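Local atomic coordinates of DNA polymerase III, beta subunit (Eubacterium rectale, PDB entry 3T0P), a protein that probably encircles DNA as a ring-shaped head-to-tail homodimer, tethering DNA polymerases and other proteins to the template and so making them processive. Residues Ile5-Leu11 against Ile57-Thr61; Leu273-Asp279 against Ile296-Ser302. All coordinates share one frame. Residue numbers count along the deposited sequence, not the author numbering.

Interaction 1 of 2, residues Ile5-Leu11 against Ile57-Thr61; sequences ICSKANL and IIDGT. With EDO (1,2-ethanediol), chain C.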
ATOM      1  N   ILE B   5      16.379  29.456  -9.815  1.00 53.91           N
ATOM      2  CA  ILE B   5      16.335  28.424 -10.857  1.00 53.14           C
ATOM      3  C   ILE B   5      16.977  27.165 -10.271  1.00 54.88           C
ATOM      4  O   ILE B   5      18.123  27.220  -9.845  1.00 54.10           O
ATOM      5  CB  ILE B   5      16.990  28.847 -12.195  1.00 57.23           C
ATOM      6  CG1 ILE B   5      16.620  30.296 -12.590  1.00 59.04           C
ATOM      7  CG2 ILE B   5      16.570  27.868 -13.309  1.00 57.09           C
ATOM      8  CD1 ILE B   5      17.582  30.973 -13.524  1.00 69.65           C
ATOM      9  N   CYS B   6      16.243  26.052 -10.223  1.00 52.16           N
ATOM     10  CA  CYS B   6      16.694  24.764  -9.674  1.00 53.23           C
ATOM     11  C   CYS B   6      16.345  23.660 -10.603  1.00 55.01           C
ATOM     12  O   CYS B   6      15.254  23.692 -11.151  1.00 54.34           O
ATOM     13  CB  CYS B   6      16.046  24.496  -8.319  1.00 55.03           C
ATOM     14  SG  CYS B   6      16.512  25.652  -7.023  1.00 61.45           S
ATOM     15  N   SER B   7      17.151  22.581 -10.632  1.00 50.80           N
ATOM     16  CA  SER B   7      16.765  21.386 -11.373  1.00 50.10           C
ATOM     17  C   SER B   7      15.620  20.765 -10.606  1.00 50.25           C
ATOM     18  O   SER B   7      15.639  20.822  -9.388  1.00 49.60           O
ATOM     19  CB  SER B   7      17.929  20.411 -11.540  1.00 54.42           C
ATOM     20  OG  SER B   7      17.930  19.387 -10.555  1.00 69.62           O
ATOM     21  N   LYS B   8      14.606  20.237 -11.303  1.00 44.15           N
ATOM     22  CA  LYS B   8      13.434  19.636 -10.678  1.00 41.87           C
ATOM     23  C   LYS B   8      13.837  18.483  -9.743  1.00 44.91           C
ATOM     24  O   LYS B   8      13.250  18.351  -8.672  1.00 43.38           O
ATOM     25  CB  LYS B   8      12.434  19.152 -11.760  1.00 40.58           C
ATOM     26  CG  LYS B   8      11.171  18.441 -11.239  1.00 46.55           C
ATOM     27  CD  LYS B   8      11.360  16.919 -11.183  1.00 45.88           C
ATOM     28  CE  LYS B   8      10.153  16.134 -10.751  1.00 47.05           C
ATOM     29  NZ  LYS B   8       9.200  15.897 -11.870  1.00 46.94           N
ATOM     30  N   ALA B   9      14.809  17.640 -10.155  1.00 42.31           N
ATOM     31  CA  ALA B   9      15.223  16.461  -9.379  1.00 41.18           C
ATOM     32  C   ALA B   9      15.835  16.875  -8.051  1.00 44.35           C
ATOM     33  O   ALA B   9      15.547  16.262  -7.034  1.00 42.58           O
ATOM     34  CB  ALA B   9      16.204  15.615 -10.174  1.00 41.83           C
ATOM     35  N   ASN B  10      16.600  17.970  -8.044  1.00 42.11           N
ATOM     36  CA  ASN B  10      17.224  18.449  -6.821  1.00 42.11           C
ATOM     37  C   ASN B  10      16.182  19.033  -5.899  1.00 46.62           C
ATOM     38  O   ASN B  10      16.224  18.807  -4.701  1.00 45.39           O
ATOM     39  CB  ASN B  10      18.303  19.483  -7.167  1.00 42.45           C
ATOM     40  CG  ASN B  10      19.561  18.859  -7.704  1.00 54.36           C
ATOM     41  OD1 ASN B  10      19.853  17.697  -7.443  1.00 55.56           O
ATOM     42  ND2 ASN B  10      20.388  19.636  -8.366  1.00 55.69           N
ATOM     43  N   LEU B  11      15.206  19.746  -6.477  1.00 44.31           N
ATOM     44  CA  LEU B  11      14.141  20.380  -5.717  1.00 43.89           C
ATOM     45  C   LEU B  11      13.232  19.309  -5.156  1.00 46.58           C
ATOM     46  O   LEU B  11      12.852  19.412  -4.001  1.00 47.48           O
ATOM     47  CB  LEU B  11      13.399  21.366  -6.636  1.00 43.94           C
ATOM     48  CG  LEU B  11      12.445  22.393  -6.039  1.00 47.14           C
ATOM     49  CD1 LEU B  11      13.117  23.245  -4.935  1.00 46.00           C
ATOM     50  CD2 LEU B  11      11.934  23.301  -7.148  1.00 45.19           C
ATOM     51  N   ILE B  57      20.113  21.622   1.580  1.00 52.06           N
ATOM     52  CA  ILE B  57      20.656  22.570   0.612  1.00 53.10           C
ATOM     53  C   ILE B  57      20.326  22.064  -0.780  1.00 55.33           C
ATOM     54  O   ILE B  57      20.564  20.888  -1.085  1.00 56.67           O
ATOM     55  CB  ILE B  57      22.174  22.832   0.801  1.00 57.86           C
ATOM     56  CG1 ILE B  57      22.497  23.442   2.201  1.00 60.26           C
ATOM     57  CG2 ILE B  57      22.765  23.700  -0.330  1.00 59.06           C
ATOM     58  CD1 ILE B  57      22.014  24.908   2.462  1.00 71.61           C
ATOM     59  N   ILE B  58      19.729  22.939  -1.591  1.00 49.30           N
ATOM     60  CA  ILE B  58      19.346  22.647  -2.981  1.00 48.83           C
ATOM     61  C   ILE B  58      20.337  23.317  -3.903  1.00 55.32           C
ATOM     62  O   ILE B  58      20.632  24.503  -3.729  1.00 53.56           O
ATOM     63  CB  ILE B  58      17.889  23.096  -3.299  1.00 51.07           C
ATOM     64  CG1 ILE B  58      16.869  22.541  -2.287  1.00 50.89           C
ATOM     65  CG2 ILE B  58      17.475  22.780  -4.729  1.00 53.31           C
ATOM     66  CD1 ILE B  58      16.905  21.014  -2.036  1.00 56.37           C
ATOM     67  N   ASP B  59      20.881  22.551  -4.868  1.00 55.69           N
ATOM     68  CA  ASP B  59      21.767  23.132  -5.883  1.00 57.33           C
ATOM     69  C   ASP B  59      20.891  23.936  -6.820  1.00 58.01           C
ATOM     70  O   ASP B  59      19.794  23.499  -7.170  1.00 59.08           O
ATOM     71  CB  ASP B  59      22.571  22.054  -6.639  1.00 60.37           C
ATOM     72  CG  ASP B  59      23.665  21.387  -5.811  1.00 80.80           C
ATOM     73  OD1 ASP B  59      24.565  22.112  -5.311  1.00 84.23           O
ATOM     74  OD2 ASP B  59      23.637  20.137  -5.680  1.00 90.13           O
ATOM     75  N   GLY B  60      21.340  25.123  -7.156  1.00 52.89           N
ATOM     76  CA  GLY B  60      20.607  26.017  -8.032  1.00 52.43           C
ATOM     77  C   GLY B  60      21.213  27.394  -8.108  1.00 59.06           C
ATOM     78  O   GLY B  60      22.232  27.666  -7.473  1.00 59.87           O
ATOM     79  N   THR B  61      20.561  28.277  -8.862  1.00 56.29           N
ATOM     80  CA  THR B  61      20.996  29.640  -9.098  1.00 56.54           C
ATOM     81  C   THR B  61      20.054  30.609  -8.417  1.00 63.30           C
ATOM     82  O   THR B  61      18.836  30.533  -8.613  1.00 62.02           O
ATOM     83  CB  THR B  61      21.059  29.883 -10.614  1.00 62.85           C
ATOM     84  OG1 THR B  61      21.923  28.904 -11.190  1.00 65.05           O
ATOM     85  CG2 THR B  61      21.545  31.303 -10.987  1.00 61.99           C
TER
HETATM   86  C1  EDO C 381      20.724  24.358 -12.107  1.00 80.81           C
HETATM   87  O1  EDO C 381      19.388  24.782 -11.809  1.00 81.30           O
HETATM   88  C2  EDO C 381      21.123  24.907 -13.472  1.00 80.81           C
HETATM   89  O2  EDO C 381      20.735  26.284 -13.562  1.00 86.50           O

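Interaction 2 of 2, residues Leu273-Asp279 against Ile296-Ser302; sequences LLVKEGD and INSFIGS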
ATOM      1  N   LEU B 273      -3.548 -15.085  14.054  1.00 44.33           N
ATOM      2  CA  LEU B 273      -4.728 -15.086  13.186  1.00 43.49           C
ATOM      3  C   LEU B 273      -6.001 -15.425  13.996  1.00 48.77           C
ATOM      4  O   LEU B 273      -7.088 -15.026  13.601  1.00 48.31           O
ATOM      5  CB  LEU B 273      -4.571 -16.011  11.950  1.00 42.69           C
ATOM      6  CG  LEU B 273      -4.643 -17.541  12.124  1.00 46.38           C
ATOM      7  CD1 LEU B 273      -6.072 -18.050  12.075  1.00 46.86           C
ATOM      8  CD2 LEU B 273      -3.816 -18.240  11.061  1.00 44.88           C
ATOM      9  N   LEU B 274      -5.868 -16.132  15.126  1.00 47.72           N
ATOM     10  CA  LEU B 274      -7.032 -16.503  15.930  1.00 48.64           C
ATOM     11  C   LEU B 274      -7.504 -15.376  16.868  1.00 56.76           C
ATOM     12  O   LEU B 274      -8.611 -15.441  17.393  1.00 58.31           O
ATOM     13  CB  LEU B 274      -6.732 -17.759  16.737  1.00 48.46           C
ATOM     14  CG  LEU B 274      -6.604 -19.035  15.928  1.00 50.33           C
ATOM     15  CD1 LEU B 274      -6.129 -20.154  16.784  1.00 48.16           C
ATOM     16  CD2 LEU B 274      -7.927 -19.430  15.278  1.00 51.21           C
ATOM     17  N   VAL B 275      -6.682 -14.356  17.054  1.00 55.93           N
ATOM     18  CA  VAL B 275      -6.985 -13.245  17.935  1.00 58.82           C
ATOM     19  C   VAL B 275      -7.041 -11.912  17.110  1.00 72.41           C
ATOM     20  O   VAL B 275      -6.052 -11.485  16.512  1.00 71.20           O
ATOM     21  CB  VAL B 275      -6.010 -13.217  19.142  1.00 61.05           C
ATOM     22  CG1 VAL B 275      -6.265 -14.415  20.053  1.00 61.29           C
ATOM     23  CG2 VAL B 275      -4.557 -13.218  18.699  1.00 59.81           C
ATOM     24  N   LYS B 276      -8.245 -11.325  17.010  1.00 76.92           N
ATOM     25  CA  LYS B 276      -8.492 -10.093  16.238  1.00 79.18           C
ATOM     26  C   LYS B 276      -8.942  -8.975  17.181  1.00 87.99           C
ATOM     27  O   LYS B 276      -9.664  -9.256  18.135  1.00 88.24           O
ATOM     28  CB  LYS B 276      -9.536 -10.315  15.112  1.00 82.09           C
ATOM     29  CG  LYS B 276      -9.425 -11.637  14.321  1.00 91.45           C
ATOM     30  CD  LYS B 276      -8.468 -11.591  13.112  1.00 94.86           C
ATOM     31  CE  LYS B 276      -8.844 -12.650  12.082  1.00 91.66           C
ATOM     32  NZ  LYS B 276      -7.682 -13.114  11.264  1.00 79.41           N
ATOM     33  N   GLU B 277      -8.509  -7.719  16.884  1.00 87.78           N
ATOM     34  CA  GLU B 277      -8.676  -6.407  17.559  1.00 88.85           C
ATOM     35  C   GLU B 277      -9.527  -6.392  18.867  1.00 94.25           C
ATOM     36  O   GLU B 277      -9.060  -5.818  19.857  1.00 93.50           O
ATOM     37  CB  GLU B 277      -9.216  -5.351  16.578  1.00 90.23           C
ATOM     38  N   GLY B 278     -10.737  -6.970  18.840  1.00 92.39           N
ATOM     39  CA  GLY B 278     -11.640  -7.059  19.990  1.00 93.66           C
ATOM     40  C   GLY B 278     -11.287  -8.132  21.011  1.00 97.45           C
ATOM     41  O   GLY B 278     -11.977  -8.277  22.029  1.00 97.68           O
ATOM     42  N   ASP B 279     -10.207  -8.898  20.731  1.00 92.71           N
ATOM     43  CA  ASP B 279      -9.685  -9.986  21.565  1.00 92.25           C
ATOM     44  C   ASP B 279      -8.258  -9.682  22.011  1.00 91.29           C
ATOM     45  O   ASP B 279      -7.483  -9.026  21.298  1.00 90.95           O
ATOM     46  CB  ASP B 279      -9.714 -11.325  20.785  1.00 94.62           C
ATOM     47  CG  ASP B 279     -10.352 -12.514  21.500  1.00111.76           C
ATOM     48  OD1 ASP B 279     -10.237 -12.599  22.747  1.00114.28           O
ATOM     49  OD2 ASP B 279     -10.932 -13.386  20.806  1.00118.90           O
ATOM     50  N   ILE B 296      -2.967 -21.316  21.720  1.00 38.88           N
ATOM     51  CA  ILE B 296      -3.819 -20.168  21.775  1.00 39.45           C
ATOM     52  C   ILE B 296      -5.204 -20.683  21.496  1.00 45.61           C
ATOM     53  O   ILE B 296      -5.362 -21.664  20.765  1.00 45.06           O
ATOM     54  CB  ILE B 296      -3.349 -19.008  20.838  1.00 42.23           C
ATOM     55  CG1 ILE B 296      -3.878 -17.649  21.326  1.00 42.44           C
ATOM     56  CG2 ILE B 296      -3.657 -19.270  19.337  1.00 42.00           C
ATOM     57  CD1 ILE B 296      -3.036 -16.431  20.797  1.00 43.35           C
ATOM     58  N   ASN B 297      -6.204 -20.059  22.098  1.00 45.43           N
ATOM     59  CA  ASN B 297      -7.612 -20.396  21.823  1.00 47.80           C
ATOM     60  C   ASN B 297      -8.422 -19.107  21.887  1.00 54.14           C
ATOM     61  O   ASN B 297      -8.070 -18.195  22.635  1.00 54.56           O
ATOM     62  CB  ASN B 297      -8.163 -21.468  22.769  1.00 50.73           C
ATOM     63  CG  ASN B 297      -8.108 -21.039  24.180  1.00 87.50           C
ATOM     64  OD1 ASN B 297      -9.023 -20.371  24.677  1.00 85.37           O
ATOM     65  ND2 ASN B 297      -6.974 -21.312  24.812  1.00 90.15           N
ATOM     66  N   SER B 298      -9.462 -19.016  21.066  1.00 51.30           N
ATOM     67  CA  SER B 298     -10.370 -17.874  20.993  1.00 50.96           C
ATOM     68  C   SER B 298     -11.746 -18.353  20.555  1.00 54.45           C
ATOM     69  O   SER B 298     -11.963 -19.559  20.433  1.00 51.67           O
ATOM     70  CB  SER B 298      -9.820 -16.804  20.046  1.00 52.81           C
ATOM     71  OG  SER B 298      -9.913 -17.172  18.676  1.00 60.20           O
ATOM     72  N   PHE B 299     -12.676 -17.412  20.307  1.00 56.59           N
ATOM     73  CA  PHE B 299     -14.013 -17.729  19.790  1.00 58.96           C
ATOM     74  C   PHE B 299     -13.914 -18.296  18.368  1.00 60.74           C
ATOM     75  O   PHE B 299     -14.741 -19.112  17.996  1.00 60.55           O
ATOM     76  CB  PHE B 299     -14.931 -16.500  19.830  1.00 62.06           C
ATOM     77  CG  PHE B 299     -15.255 -16.102  21.250  1.00 65.62           C
ATOM     78  CD1 PHE B 299     -16.070 -16.904  22.047  1.00 70.52           C
ATOM     79  CD2 PHE B 299     -14.713 -14.950  21.806  1.00 68.85           C
ATOM     80  CE1 PHE B 299     -16.345 -16.553  23.373  1.00 72.37           C
ATOM     81  CE2 PHE B 299     -14.988 -14.598  23.136  1.00 72.76           C
ATOM     82  CZ  PHE B 299     -15.804 -15.400  23.906  1.00 71.80           C
ATOM     83  N   ILE B 300     -12.869 -17.910  17.609  1.00 56.42           N
ATOM     84  CA  ILE B 300     -12.631 -18.383  16.234  1.00 56.40           C
ATOM     85  C   ILE B 300     -12.201 -19.876  16.228  1.00 61.16           C
ATOM     86  O   ILE B 300     -12.591 -20.616  15.329  1.00 63.01           O
ATOM     87  CB  ILE B 300     -11.597 -17.493  15.526  1.00 58.28           C
ATOM     88  CG1 ILE B 300     -12.135 -16.065  15.369  1.00 58.05           C
ATOM     89  CG2 ILE B 300     -11.209 -18.075  14.178  1.00 60.85           C
ATOM     90  CD1 ILE B 300     -11.103 -15.022  15.087  1.00 57.72           C
ATOM     91  N   GLY B 301     -11.397 -20.283  17.206  1.00 54.37           N
ATOM     92  CA  GLY B 301     -10.920 -21.655  17.330  1.00 52.90           C
ATOM     93  C   GLY B 301      -9.637 -21.770  18.126  1.00 53.76           C
ATOM     94  O   GLY B 301      -9.271 -20.847  18.859  1.00 54.06           O
ATOM     95  N   SER B 302      -8.929 -22.892  17.987  1.00 47.11           N
ATOM     96  CA  SER B 302      -7.677 -23.057  18.734  1.00 45.02           C
ATOM     97  C   SER B 302      -6.509 -23.508  17.846  1.00 45.06           C
ATOM     98  O   SER B 302      -6.691 -23.948  16.712  1.00 42.88           O
ATOM     99  CB  SER B 302      -7.861 -24.032  19.894  1.00 45.80           C
ATOM    100  OG  SER B 302      -8.189 -25.314  19.391  1.00 53.61           O
TER

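Interaction 1 of 2, residues Ile5-Leu11 against Ile57-Thr61
Ile-58, pointing toward segment 5-11, meets Cys-6, Asn-10 and Leu-11. With chi1 and chi2 both m, it sets CD1 3.5 Å from the backbone O of Asn-10, while its CG2 lies 3.8 Å from SG of Cys-6 and 4.4 Å from CD1 of Leu-11. A branched residue suits this place, since it serves strand and helix at once; it also touches Ile-43 and Leu-45 of strand 43-48. Cys-6 (chi1 m) is small enough for its buried place. In the N-terminal domain of this ring-forming beta subunit, strand 3-7 runs straight into helix 8-18, and Ser-7 is the N-cap: its OG, at a chi1 of 96°, accepts from Asn-10 N at 3.2 Å. Asn-10 (chi1 m) makes a van der Waals contact, ND2 to Asp-59 CB 3.7 Å. At the other end, Ile-5 and Thr-61 form an antiparallel hydrogen-bonded pair, Ile-5 N to Thr-61 O 2.9 Å and Thr-61 N to Ile-5 O 2.8 Å. Their beta-branched side chains, both m, share one sheet face. Gly-60, across from Cys-6, suits its place because a CB there would clash with Ile-5 O and Cys-6 SG. A 1,2-ethanediol, probably from the crystallisation liquor, donates a weak hydrogen bond from O1 to Ile-5 O (3.4 Å).

Interaction 2 of 2, residues Leu273-Asp279 against Ile296-Ser302
Neither backbone is regular for most of its length: segment 273-279 lies in the loop between helix 261-272 and strand 283-288, and segment 296-302 leaves strand 291-297 at Asn-297 to turn back into strand 302-308. The closest CA atoms, those of Leu-274 and Ile-300, are 5.9 Å apart. Ser-298 and Gly-301 close the turn, with Ser-298 N bonded to Gly-301 O at 2.9 Å and a weak return bond from Gly-301 N to Ser-298 O at 3.4 Å. Gly-301 has phi/psi of 157/-162°, where a CB would jam against the preceding carbonyl. The Ser-298 hydroxyl (chi1 p) does two jobs: OG donates to Leu-274 O over a short 2.5 Å, tying turn to loop, and accepts from Ile-300 N at 3.2 Å as an ST turn. Around this polar link the packing is largely aliphatic. Leu-274, the most extensively covered residue, reaches with CD1 to within 3.7 Å of Ile-296 CG2 and with CD2 to within 3.7 Å of Ile-300 CG2; Val-275 CG1 meets Ile-296 CD1 at 3.9 Å. Asp-279 OD2 lies 3.7 Å from Ser-298 CB. Lys-276 NZ donates to Leu-273 O at 3.1 Å. In the second subunit, Phe-106 packs on Leu-274 and Ile-74 on Ile-300, while Ser-302 pairs with a strand there: the turn of beta hairpin 291-297/302-308 sits at the head-to-tail interface, where the sheet runs on between subunits.

Interaction 1 comes first along the chain and is complete before interaction 2 begins; the two belong to the N-terminal and C-terminal domains and share no sheet or helix. Their centres are 53 Å apart, their nearest atoms about 39 Å, on opposite sides of the chain's centre, with the central domain coming between them in sequence. In interaction 1 the end of strand 3-7 and the start of helix 8-18 meet the link from strand 52-58 to strand 61-64, joining two sheets. Each contact is within one domain, but no other chain touches interaction 1, whereas interaction 2 lies at the subunit boundary. There the partner's N-terminal domain packs against it, consistent with head-to-tail ring closure.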